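PDB 5D1P: ATP-dependent RNA ligase from Methanothermobacter thermautotrophicus, which probably joins RNA ends using ATP and magnesium, through a covalent enzyme-adenylate intermediate. Local coordinates for residues 182-188 and 233-237. Numbering follows the deposited sequence.
Sequences PLPVEER and KDPSM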
# COMPACT_ATOMS: atom_id res chain seq x y z
N PRO A 182 18.16 -30.47 0.06
CA PRO A 182 19.18 -29.75 0.83
C PRO A 182 19.94 -30.67 1.76
O PRO A 182 19.37 -31.63 2.25
CB PRO A 182 18.36 -28.73 1.63
CG PRO A 182 17.06 -29.45 1.90
CD PRO A 182 16.80 -30.26 0.63
N LEU A 183 21.22 -30.40 1.97
CA LEU A 183 21.98 -31.12 3.00
C LEU A 183 21.57 -30.56 4.36
O LEU A 183 21.23 -29.38 4.44
CB LEU A 183 23.49 -30.98 2.78
CG LEU A 183 24.20 -31.88 1.75
CD1 LEU A 183 23.63 -31.74 0.36
CD2 LEU A 183 25.69 -31.56 1.73
N PRO A 184 21.58 -31.39 5.41
CA PRO A 184 21.33 -30.88 6.76
C PRO A 184 22.33 -29.77 7.12
O PRO A 184 23.43 -29.73 6.55
CB PRO A 184 21.53 -32.11 7.66
CG PRO A 184 21.49 -33.27 6.75
CD PRO A 184 22.00 -32.80 5.44
N VAL A 185 21.98 -28.92 8.06
CA VAL A 185 22.74 -27.70 8.30
C VAL A 185 24.18 -27.97 8.69
O VAL A 185 25.12 -27.41 8.12
CB VAL A 185 22.08 -26.83 9.40
CG1 VAL A 185 22.95 -25.61 9.72
CG2 VAL A 185 20.69 -26.40 8.97
N GLU A 186 24.38 -28.83 9.68
CA GLU A 186 25.70 -28.97 10.25
C GLU A 186 26.64 -29.70 9.29
O GLU A 186 27.80 -29.31 9.15
CB GLU A 186 25.60 -29.64 11.62
CG GLU A 186 25.19 -28.60 12.69
CD GLU A 186 24.60 -29.21 13.95
OE1 GLU A 186 25.04 -28.81 15.05
OE2 GLU A 186 23.68 -30.06 13.84
N GLU A 187 26.12 -30.70 8.59
CA GLU A 187 26.90 -31.41 7.59
C GLU A 187 27.30 -30.47 6.44
O GLU A 187 28.42 -30.55 5.94
CB GLU A 187 26.10 -32.62 7.05
CG GLU A 187 26.69 -33.26 5.79
CD GLU A 187 25.87 -34.45 5.30
OE1 GLU A 187 25.11 -35.03 6.10
OE2 GLU A 187 25.99 -34.82 4.11
N ARG A 188 26.38 -29.60 6.04
CA ARG A 188 26.64 -28.64 4.97
C ARG A 188 27.78 -27.71 5.34
O ARG A 188 28.72 -27.53 4.56
CB ARG A 188 25.37 -27.83 4.66
CG ARG A 188 25.45 -26.94 3.43
CD ARG A 188 25.08 -25.47 3.73
NE ARG A 188 23.88 -25.35 4.57
CZ ARG A 188 23.69 -24.40 5.49
NH1 ARG A 188 24.62 -23.46 5.70
NH2 ARG A 188 22.57 -24.39 6.19
N LYS A 233 16.33 -22.38 10.86
CA LYS A 233 16.28 -23.64 10.13
C LYS A 233 16.19 -24.87 11.01
O LYS A 233 16.80 -24.96 12.08
CB LYS A 233 17.52 -23.78 9.24
CG LYS A 233 17.51 -22.81 8.08
CD LYS A 233 18.78 -22.90 7.25
CE LYS A 233 18.74 -21.88 6.11
NZ LYS A 233 19.99 -21.84 5.33
N ASP A 234 15.41 -25.83 10.52
CA ASP A 234 15.40 -27.17 11.04
C ASP A 234 16.73 -27.82 10.69
O ASP A 234 17.06 -27.96 9.52
CB ASP A 234 14.25 -27.94 10.41
CG ASP A 234 14.08 -29.32 10.99
OD1 ASP A 234 14.53 -29.54 12.14
OD2 ASP A 234 13.48 -30.17 10.31
N PRO A 235 17.51 -28.21 11.71
CA PRO A 235 18.86 -28.75 11.51
C PRO A 235 18.94 -29.90 10.51
O PRO A 235 19.97 -30.08 9.87
CB PRO A 235 19.25 -29.23 12.91
CG PRO A 235 18.56 -28.27 13.80
CD PRO A 235 17.22 -28.00 13.14
N SER A 236 17.86 -30.64 10.35
CA SER A 236 17.84 -31.72 9.36
C SER A 236 17.02 -31.35 8.13
O SER A 236 16.76 -32.20 7.28
CB SER A 236 17.31 -33.01 9.98
OG SER A 236 15.91 -32.97 10.11
N MET A 237 16.60 -30.09 8.06
CA MET A 237 15.89 -29.54 6.90
C MET A 237 14.67 -30.37 6.48
O MET A 237 14.35 -30.45 5.29
CB MET A 237 16.86 -29.39 5.72
CG MET A 237 17.92 -28.31 5.94
SD MET A 237 17.20 -26.63 6.02
CE MET A 237 17.16 -26.23 4.27
O HOH W 1 22.30 -30.45 11.25
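Pro182 begins the contact with its ring on the side chain of Met237, Pro182 CG lying 3.8 Å from Met237 CB. The carbonyl of Leu183 also meets Met237, with Leu183 O 3.8 Å from Met237 CG. Pro184 is the N-cap of the following helix and accepts the first helical bond, Arg188 N to Pro184 O at 3.0 Å. Pro184 CB lies 3.4 Å from Pro235 O. Val185 N, in the first turn of the helix, donates to that same carbonyl, with Val185 N to Pro235 O at 2.9 Å. A type I turn from Asp234 to Met237 thus supplies an acceptor for an NH that the helix itself cannot satisfy. Val185 CG2 packs 4.1 Å from Lys233 CB. A water bridges Glu186 N and OE2 to Pro235 O, so this one oxygen serves two NH groups, one directly and one through water. Arg188 NH2 comes within 3.7 Å of Lys233 NZ. Glu92, an ATP-binding residue, forms salt bridges with both and offsets the like charges. Lys233 NZ also makes a weak hydrogen bond to N1 of the adenylylated lysine at position 94, which ties the contact to the adenine pocket. The contact joins the start of helix 185-194 to the turn leaving strand 229-233. Strand 88-92 touches Val185 and Pro235, strand 202-207 touches Glu186 and Pro235, and strand 168-176 packs against Pro182, Arg188 and Met237.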